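PDB 5H3H: abhydrolase domain-containing protein from Exiguobacterium antarcticum, which probably hydrolyses ester bonds as a serine esterase of the alpha/beta hydrolase fold, with likely perhydrolase activity as well. Local coordinates for residues G2-I5 / T11-Y14; D55-G60 / T67-T72; E47-I52 / S264-S269. All coordinates share one frame; numbering follows the deposited sequence.

Contact 1. Residues G2-I5 / T11-Y14; sequences GTFI and TKIY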
loop_
_atom_site.group_PDB
_atom_site.type_symbol
_atom_site.label_atom_id
_atom_site.label_comp_id
_atom_site.label_asym_id
_atom_site.label_seq_id
_atom_site.Cartn_x
_atom_site.Cartn_y
_atom_site.Cartn_z
ATOM N N GLY B 2 -25.954 12.016 -5.848
ATOM C CA GLY B 2 -25.388 12.295 -7.170
ATOM C C GLY B 2 -25.185 11.032 -7.985
ATOM O O GLY B 2 -26.144 10.283 -8.220
ATOM N N THR B 3 -23.936 10.786 -8.404
ATOM C CA THR B 3 -23.677 9.932 -9.570
ATOM C C THR B 3 -22.310 9.179 -9.617
ATOM O O THR B 3 -22.063 8.273 -8.791
ATOM C CB THR B 3 -23.924 10.747 -10.878
ATOM O OG1 THR B 3 -23.367 12.063 -10.751
ATOM C CG2 THR B 3 -25.423 10.831 -11.241
ATOM N N PHE B 4 -21.443 9.543 -10.573
ATOM C CA PHE B 4 -20.510 8.590 -11.199
ATOM C C PHE B 4 -19.041 8.944 -11.011
ATOM O O PHE B 4 -18.654 10.127 -11.048
ATOM C CB PHE B 4 -20.795 8.461 -12.708
ATOM C CG PHE B 4 -22.047 7.663 -13.029
ATOM C CD1 PHE B 4 -21.994 6.287 -13.196
ATOM C CD2 PHE B 4 -23.285 8.293 -13.169
ATOM C CE1 PHE B 4 -23.120 5.572 -13.483
ATOM C CE2 PHE B 4 -24.437 7.567 -13.465
ATOM C CZ PHE B 4 -24.344 6.207 -13.621
ATOM N N ILE B 5 -18.226 7.910 -10.822
ATOM C CA ILE B 5 -16.821 8.065 -10.593
ATOM C C ILE B 5 -16.115 7.479 -11.786
ATOM O O ILE B 5 -16.531 6.449 -12.273
ATOM C CB ILE B 5 -16.389 7.341 -9.294
ATOM C CG1 ILE B 5 -16.604 8.256 -8.098
ATOM C CG2 ILE B 5 -14.910 6.940 -9.338
ATOM C CD1 ILE B 5 -18.019 8.771 -7.931
ATOM N N THR B 11 -14.175 3.595 -17.267
ATOM C CA THR B 11 -15.494 3.037 -16.908
ATOM C C THR B 11 -16.164 3.967 -15.874
ATOM O O THR B 11 -15.480 4.380 -14.940
ATOM C CB THR B 11 -15.315 1.665 -16.224
ATOM O OG1 THR B 11 -14.538 0.794 -17.039
ATOM C CG2 THR B 11 -16.673 0.995 -15.977
ATOM N N LYS B 12 -17.440 4.308 -16.030
ATOM C CA LYS B 12 -18.194 5.107 -15.025
ATOM C C LYS B 12 -18.807 4.246 -13.883
ATOM O O LYS B 12 -19.669 3.384 -14.148
ATOM C CB LYS B 12 -19.340 5.865 -15.691
ATOM C CG LYS B 12 -18.896 6.898 -16.708
ATOM C CD LYS B 12 -20.026 7.823 -17.123
ATOM C CE LYS B 12 -21.128 7.074 -17.891
ATOM N NZ LYS B 12 -22.475 7.297 -17.269
ATOM N N ILE B 13 -18.432 4.545 -12.627
ATOM C CA ILE B 13 -18.846 3.774 -11.438
ATOM C C ILE B 13 -19.926 4.550 -10.723
ATOM O O ILE B 13 -19.684 5.657 -10.275
ATOM C CB ILE B 13 -17.649 3.542 -10.446
ATOM C CG1 ILE B 13 -16.465 2.877 -11.128
ATOM C CG2 ILE B 13 -18.074 2.705 -9.243
ATOM C CD1 ILE B 13 -16.784 1.548 -11.785
ATOM N N TYR B 14 -21.111 3.963 -10.557
ATOM C CA TYR B 14 -22.186 4.612 -9.826
ATOM C C TYR B 14 -21.909 4.497 -8.344
ATOM O O TYR B 14 -21.503 3.439 -7.883
ATOM C CB TYR B 14 -23.526 3.960 -10.134
ATOM C CG TYR B 14 -24.653 4.611 -9.414
ATOM C CD1 TYR B 14 -25.106 5.848 -9.808
ATOM C CD2 TYR B 14 -25.233 4.014 -8.296
ATOM C CE1 TYR B 14 -26.129 6.471 -9.136
ATOM C CE2 TYR B 14 -26.254 4.624 -7.603
ATOM C CZ TYR B 14 -26.696 5.872 -8.027
ATOM O OH TYR B 14 -27.727 6.537 -7.398
#
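Phe4 offers both faces of its ring to residues of the 11-14 segment. Over one face stands the ammonium group of Lys12, with NZ 4.0 Å from the centroid of the Phe4 ring and only 2° off the ring normal, a well-centred cation-pi contact reached by bends at the third and fourth torsions of the lysine chain. The other face receives the edge of Tyr14 in a T-shaped (edge-to-face) pair, the Phe4 and Tyr14 centroids 5.5 Å apart and the planes at 66°. Tyr14 holds CG anti to its own N (chi1 -179°), which brings CD1 to 3.9 Å from Phe4 CZ, near the rim of the ring. With an alanine in place of Phe4, Lys12 NZ loses the ring it stands over and would probably be free to turn, and a gap is likely beside Tyr14 CD1.

This is the beta hairpin of strands 4-6 and 12-18, at one margin of the mixed sheet of the alpha/beta hydrolase fold. Ile5 and Ile13 form its hydrogen-bonded pair, Ile5 N to Ile13 O and Ile13 N to Ile5 O, both at 2.7 Å. Phe4 and Tyr14 are the non-hydrogen-bonded pair, where Phe4 CA makes a CA-H...O contact of 3.2 Å with Ile13 O. On the face opposite the two rings, Ile5 and Ile13 pack against helix 71-85. Further out, Tyr14 is probably steadied by Glu16, bonded to its OH, and by Ser62, bonded to its backbone N.

Contact 2. Residues D55-G60 / T67-T72; sequences DYRGYG and TGYDYT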
loop_
_atom_site.group_PDB
_atom_site.type_symbol
_atom_site.label_atom_id
_atom_site.label_comp_id
_atom_site.label_asym_id
_atom_site.label_seq_id
_atom_site.Cartn_x
_atom_site.Cartn_y
_atom_site.Cartn_z
ATOM N N ASP B 55 -21.760 0.682 -6.585
ATOM C CA ASP B 55 -22.162 -0.417 -7.520
ATOM C C ASP B 55 -20.929 -0.691 -8.296
ATOM O O ASP B 55 -20.454 0.243 -8.953
ATOM C CB ASP B 55 -23.273 0.005 -8.495
ATOM C CG ASP B 55 -24.652 0.180 -7.846
ATOM O OD1 ASP B 55 -24.873 -0.205 -6.669
ATOM O OD2 ASP B 55 -25.548 0.682 -8.544
ATOM N N TYR B 56 -20.379 -1.900 -8.262
ATOM C CA TYR B 56 -19.196 -2.181 -9.043
ATOM C C TYR B 56 -19.530 -2.056 -10.507
ATOM O O TYR B 56 -20.718 -2.170 -10.924
ATOM C CB TYR B 56 -18.595 -3.576 -8.840
ATOM C CG TYR B 56 -18.458 -4.012 -7.449
ATOM C CD1 TYR B 56 -17.637 -3.348 -6.552
ATOM C CD2 TYR B 56 -19.076 -5.175 -7.035
ATOM C CE1 TYR B 56 -17.525 -3.787 -5.222
ATOM C CE2 TYR B 56 -18.961 -5.623 -5.750
ATOM C CZ TYR B 56 -18.211 -4.928 -4.829
ATOM O OH TYR B 56 -18.191 -5.461 -3.568
ATOM N N ARG B 57 -18.475 -1.905 -11.293
ATOM C CA ARG B 57 -18.616 -2.115 -12.713
ATOM C C ARG B 57 -19.359 -3.442 -12.943
ATOM O O ARG B 57 -19.083 -4.436 -12.300
ATOM C CB ARG B 57 -17.311 -2.149 -13.476
ATOM C CG ARG B 57 -16.271 -3.126 -13.054
ATOM C CD ARG B 57 -15.099 -3.031 -14.028
ATOM N NE ARG B 57 -14.191 -1.924 -13.751
ATOM C CZ ARG B 57 -13.227 -1.513 -14.583
ATOM N NH1 ARG B 57 -12.414 -0.501 -14.211
ATOM N NH2 ARG B 57 -13.069 -2.072 -15.784
ATOM N N GLY B 58 -20.270 -3.401 -13.884
ATOM C CA GLY B 58 -21.046 -4.586 -14.245
ATOM C C GLY B 58 -22.382 -4.697 -13.499
ATOM O O GLY B 58 -23.163 -5.575 -13.849
ATOM N N TYR B 59 -22.617 -3.880 -12.446
ATOM C CA TYR B 59 -23.759 -4.085 -11.552
ATOM C C TYR B 59 -24.516 -2.833 -11.402
ATOM O O TYR B 59 -23.965 -1.753 -11.664
ATOM C CB TYR B 59 -23.312 -4.566 -10.184
ATOM C CG TYR B 59 -22.584 -5.877 -10.321
ATOM C CD1 TYR B 59 -21.245 -5.902 -10.664
ATOM C CD2 TYR B 59 -23.246 -7.080 -10.210
ATOM C CE1 TYR B 59 -20.569 -7.084 -10.875
ATOM C CE2 TYR B 59 -22.572 -8.273 -10.390
ATOM C CZ TYR B 59 -21.271 -8.295 -10.713
ATOM O OH TYR B 59 -20.645 -9.496 -10.865
ATOM N N GLY B 60 -25.807 -2.964 -11.021
ATOM C CA GLY B 60 -26.560 -1.802 -10.580
ATOM C C GLY B 60 -26.585 -0.773 -11.704
ATOM O O GLY B 60 -26.836 -1.125 -12.825
ATOM N N THR B 67 -14.151 -6.005 -19.486
ATOM C CA THR B 67 -13.090 -6.475 -18.697
ATOM C C THR B 67 -12.935 -5.691 -17.375
ATOM O O THR B 67 -13.617 -4.663 -17.123
ATOM C CB THR B 67 -11.799 -6.384 -19.581
ATOM O OG1 THR B 67 -10.882 -7.354 -19.127
ATOM C CG2 THR B 67 -11.159 -4.985 -19.579
ATOM N N GLY B 68 -12.073 -6.254 -16.526
ATOM C CA GLY B 68 -11.619 -5.640 -15.301
ATOM C C GLY B 68 -12.359 -6.066 -14.049
ATOM O O GLY B 68 -12.421 -5.297 -13.108
ATOM N N TYR B 69 -12.840 -7.311 -14.008
ATOM C CA TYR B 69 -13.603 -7.842 -12.871
ATOM C C TYR B 69 -12.723 -8.546 -11.856
ATOM O O TYR B 69 -13.212 -8.997 -10.802
ATOM C CB TYR B 69 -14.776 -8.716 -13.388
ATOM C CG TYR B 69 -15.758 -7.895 -14.200
ATOM C CD1 TYR B 69 -16.812 -7.255 -13.597
ATOM C CD2 TYR B 69 -15.581 -7.696 -15.543
ATOM C CE1 TYR B 69 -17.679 -6.466 -14.318
ATOM C CE2 TYR B 69 -16.424 -6.919 -16.256
ATOM C CZ TYR B 69 -17.499 -6.325 -15.650
ATOM O OH TYR B 69 -18.359 -5.512 -16.342
ATOM N N ASP B 70 -11.422 -8.622 -12.175
ATOM C CA ASP B 70 -10.373 -9.148 -11.282
ATOM C C ASP B 70 -10.271 -8.220 -10.093
ATOM O O ASP B 70 -10.692 -7.035 -10.169
ATOM C CB ASP B 70 -9.046 -9.256 -12.037
ATOM C CG ASP B 70 -8.585 -7.897 -12.601
ATOM O OD1 ASP B 70 -9.116 -7.497 -13.663
ATOM O OD2 ASP B 70 -7.756 -7.211 -11.948
ATOM N N TYR B 71 -9.874 -8.746 -8.958
ATOM C CA TYR B 71 -9.952 -7.941 -7.698
ATOM C C TYR B 71 -8.982 -6.782 -7.762
ATOM O O TYR B 71 -9.266 -5.723 -7.200
ATOM C CB TYR B 71 -9.671 -8.770 -6.473
ATOM C CG TYR B 71 -10.776 -9.755 -6.058
ATOM C CD1 TYR B 71 -11.950 -9.913 -6.799
ATOM C CD2 TYR B 71 -10.612 -10.574 -4.961
ATOM C CE1 TYR B 71 -12.927 -10.857 -6.423
ATOM C CE2 TYR B 71 -11.590 -11.510 -4.583
ATOM C CZ TYR B 71 -12.735 -11.644 -5.334
ATOM O OH TYR B 71 -13.717 -12.532 -4.960
ATOM N N THR B 72 -7.847 -6.960 -8.453
ATOM C CA THR B 72 -6.914 -5.825 -8.629
ATOM C C THR B 72 -7.631 -4.644 -9.268
ATOM O O THR B 72 -7.634 -3.580 -8.697
ATOM C CB THR B 72 -5.658 -6.184 -9.442
ATOM O OG1 THR B 72 -4.898 -7.172 -8.728
ATOM C CG2 THR B 72 -4.776 -4.921 -9.692
#
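Arg57 and Tyr69 have the closest CA atoms of the two segments, yet at 7.6 Å they are too far apart for strand-like pairing, and the contact is made by side chains reaching from a type II beta turn (Tyr56 to Tyr59) to the residues that lead into helix 71-85. Arg57 reaches across with its chain bent at chi3, turning the guanidinium toward the backbone of Thr67 and Gly68. Its NH2 donates to Thr67 O at 3.0 Å; the N-H...O angle of 140° shows a bent bond, and the oxygen, near the guanidinium edge, also lies 16° out of the guanidinium plane. Gly68 O instead sits over one guanidinium face and lies 3.6 Å from Arg57 CD.

The Tyr69 side chain crosses Arg57 obliquely. Arg57 CG is 3.8 Å from Tyr69 CE1, Arg57 CD lies over one face toward the rim, and the ring and guanidinium planes are 85° apart. Tyr69 CE1 also comes within 3.2 Å of Arg57 O, while Gly58 CA meets the ring edge 3.5 Å from Tyr69 OH, whose hydrogen bond goes to Pro65 O. Both glycines fit tightly: a CB on Gly58 would fall 2.6 Å from Tyr69 CE1, and one on Gly68 2.5 Å from Arg57 NH2.

The buried arginine also forms salt bridges with Asp77 and Asp9, which probably balance its charge. The loop is a strand-to-helix connection of the alpha/beta hydrolase fold: it follows strand 50-54 and is tied through Asp77 to helix 71-85, N-capped by Asp70, while Tyr69 packs against Gln191 and Ser192 of helix 186-198.

Contact 3. Residues E47-I52 / S264-S269; sequences EGYRYI and SYVKSS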
loop_
_atom_site.group_PDB
_atom_site.type_symbol
_atom_site.label_atom_id
_atom_site.label_comp_id
_atom_site.label_asym_id
_atom_site.label_seq_id
_atom_site.Cartn_x
_atom_site.Cartn_y
_atom_site.Cartn_z
ATOM N N GLU B 47 -28.611 7.586 12.299
ATOM C CA GLU B 47 -27.589 7.803 13.354
ATOM C C GLU B 47 -26.587 8.880 12.922
ATOM O O GLU B 47 -25.621 9.147 13.634
ATOM C CB GLU B 47 -26.862 6.502 13.676
ATOM C CG GLU B 47 -27.776 5.334 14.067
ATOM C CD GLU B 47 -28.208 5.363 15.505
ATOM O OE1 GLU B 47 -29.427 5.473 15.795
ATOM O OE2 GLU B 47 -27.306 5.281 16.337
ATOM N N GLY B 48 -26.800 9.456 11.736
ATOM C CA GLY B 48 -26.061 10.609 11.252
ATOM C C GLY B 48 -24.739 10.276 10.602
ATOM O O GLY B 48 -23.827 11.105 10.641
ATOM N N TYR B 49 -24.612 9.061 10.047
ATOM C CA TYR B 49 -23.445 8.700 9.236
ATOM C C TYR B 49 -23.743 8.884 7.744
ATOM O O TYR B 49 -24.880 9.066 7.363
ATOM C CB TYR B 49 -23.035 7.253 9.569
ATOM C CG TYR B 49 -22.466 7.226 10.980
ATOM C CD1 TYR B 49 -21.099 7.435 11.203
ATOM C CD2 TYR B 49 -23.301 7.102 12.082
ATOM C CE1 TYR B 49 -20.570 7.478 12.494
ATOM C CE2 TYR B 49 -22.802 7.155 13.371
ATOM C CZ TYR B 49 -21.442 7.339 13.575
ATOM O OH TYR B 49 -20.965 7.383 14.867
ATOM N N ARG B 50 -22.699 8.878 6.940
ATOM C CA ARG B 50 -22.796 9.049 5.539
ATOM C C ARG B 50 -22.596 7.680 4.865
ATOM O O ARG B 50 -21.556 7.058 5.033
ATOM C CB ARG B 50 -21.739 10.015 5.108
ATOM C CG ARG B 50 -21.749 10.339 3.650
ATOM C CD ARG B 50 -20.670 11.360 3.397
ATOM N NE ARG B 50 -20.463 11.575 1.972
ATOM C CZ ARG B 50 -19.519 12.355 1.464
ATOM N NH1 ARG B 50 -18.683 13.010 2.285
ATOM N NH2 ARG B 50 -19.370 12.470 0.131
ATOM N N TYR B 51 -23.605 7.256 4.107
ATOM C CA TYR B 51 -23.636 5.989 3.371
ATOM C C TYR B 51 -22.998 6.182 2.011
ATOM O O TYR B 51 -23.364 7.089 1.284
ATOM C CB TYR B 51 -25.101 5.549 3.221
ATOM C CG TYR B 51 -25.293 4.331 2.394
ATOM C CD1 TYR B 51 -25.052 3.043 2.915
ATOM C CD2 TYR B 51 -25.740 4.429 1.061
ATOM C CE1 TYR B 51 -25.284 1.919 2.150
ATOM C CE2 TYR B 51 -25.937 3.283 0.297
ATOM C CZ TYR B 51 -25.722 2.044 0.838
ATOM O OH TYR B 51 -25.894 0.902 0.027
ATOM N N ILE B 52 -22.004 5.366 1.674
ATOM C CA ILE B 52 -21.396 5.386 0.380
ATOM C C ILE B 52 -21.515 3.950 -0.167
ATOM O O ILE B 52 -20.711 3.132 0.127
ATOM C CB ILE B 52 -19.951 5.890 0.409
ATOM C CG1 ILE B 52 -19.877 7.374 0.834
ATOM C CG2 ILE B 52 -19.298 5.736 -0.951
ATOM C CD1 ILE B 52 -19.247 7.551 2.184
ATOM N N SER B 264 -22.807 -0.059 15.980
ATOM C CA SER B 264 -21.951 0.023 17.141
ATOM C C SER B 264 -20.484 0.088 16.775
ATOM O O SER B 264 -19.767 0.880 17.344
ATOM C CB SER B 264 -22.171 -1.197 18.051
ATOM O OG SER B 264 -23.493 -1.244 18.548
ATOM N N TYR B 265 -20.034 -0.771 15.858
ATOM C CA TYR B 265 -18.655 -0.758 15.404
ATOM C C TYR B 265 -18.276 0.523 14.633
ATOM O O TYR B 265 -17.168 1.031 14.806
ATOM C CB TYR B 265 -18.365 -1.984 14.553
ATOM C CG TYR B 265 -16.917 -2.336 14.363
ATOM C CD1 TYR B 265 -16.118 -2.775 15.446
ATOM C CD2 TYR B 265 -16.329 -2.251 13.121
ATOM C CE1 TYR B 265 -14.789 -3.119 15.250
ATOM C CE2 TYR B 265 -15.004 -2.569 12.923
ATOM C CZ TYR B 265 -14.217 -3.020 13.978
ATOM O OH TYR B 265 -12.870 -3.334 13.743
ATOM N N VAL B 266 -19.175 1.042 13.798
ATOM C CA VAL B 266 -18.922 2.359 13.169
ATOM C C VAL B 266 -18.732 3.439 14.243
ATOM O O VAL B 266 -17.794 4.224 14.137
ATOM C CB VAL B 266 -19.929 2.807 12.054
ATOM C CG1 VAL B 266 -20.263 1.667 11.092
ATOM C CG2 VAL B 266 -21.185 3.452 12.590
ATOM N N LYS B 267 -19.592 3.419 15.278
ATOM C CA LYS B 267 -19.450 4.305 16.476
ATOM C C LYS B 267 -18.122 4.122 17.254
ATOM O O LYS B 267 -17.505 5.109 17.631
ATOM C CB LYS B 267 -20.669 4.155 17.434
ATOM C CG LYS B 267 -21.950 4.855 16.967
ATOM C CD LYS B 267 -23.185 4.357 17.709
ATOM C CE LYS B 267 -24.386 5.280 17.572
ATOM N NZ LYS B 267 -24.381 6.452 18.535
ATOM N N SER B 268 -17.687 2.872 17.497
ATOM C CA SER B 268 -16.380 2.608 18.093
ATOM C C SER B 268 -15.753 1.253 17.756
ATOM O O SER B 268 -16.414 0.219 17.834
ATOM C CB SER B 268 -16.477 2.675 19.608
ATOM O OG SER B 268 -15.458 1.891 20.211
ATOM N N SER B 269 -14.441 1.278 17.520
ATOM C CA SER B 269 -13.648 0.098 17.181
ATOM C C SER B 269 -13.314 -0.708 18.432
ATOM O O SER B 269 -13.437 -1.921 18.435
ATOM C CB SER B 269 -12.351 0.535 16.477
ATOM O OG SER B 269 -11.411 1.075 17.404
#
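Tyr49 and Val266 supply the apolar part of this contact, with CA atoms 8.7 Å apart. Val266 CG2 sits almost exactly over the middle of the Tyr49 ring, 3.9 Å from the ring centroid and 6° off its normal, which makes a CH-pi contact. With CG anti to the carbonyl carbon (chi1 -70°), the Tyr49 ring points at the helix, and the two side chains run past each other in opposite directions. Val266 is buried and also touches Leu44 of helix 38-46. Beyond the ring, Tyr49 OH lies 3.4 Å from Lys267 CG, the lysine chain crossing the tyrosine at about a right angle.

The charged part is looser. Glu47, bent at chi2, brings OE2 to 3.8 Å from Lys267 NZ, a long salt bridge, and the same OE2 is closer to Lys267 CE, at 3.2 Å. The carboxylate therefore meets the aliphatic end of the lysine as much as its ammonium group.

No backbone bond is made between the two segments. Gly48, with positive phi, closes helix 38-46 in a Schellman motif, strand 50-54 pairs with strands 12-18 and 23-27, and Ser268 N bonds to Ser264 O at 2.9 Å at the end of helix 255-267. The contact joins the turn between helix 38-46 and strand 50-54 to the C-terminal helix 255-267 of the alpha/beta hydrolase fold.

With only 180 Å² buried between the segments, the closest-fitting element is Val266 CG2 on the Tyr49 ring, with Lys267 at its side. Because the Glu47 to Lys267 pair is long and the lysine exposed, the charges are likely to add a weak, solvent-screened attraction beside the packing of Tyr49 on Val266.

How the contacts relate
Contact 2 is the most buried of the three, while contacts 1 and 3 are only partly buried. Contacts 1 and 2 touch directly: Tyr14 O lies 3.1 Å from Asp55 N, a probable hydrogen bond, and Ile13 and Thr11 pack beside Asp55 and Arg57, so the hairpin margin and the loop after strand 50-54 share one region. Contact 3 lies about 23 Å from contact 1, centre to centre, although strands 12-18 and 50-54 are neighbours in the same sheet. The chemistry differs: strand pairing with aromatic and cation-pi contacts in contact 1, an arginine bonded to one backbone carbonyl in contact 2, and methyl-on-ring packing with a long salt bridge in contact 3.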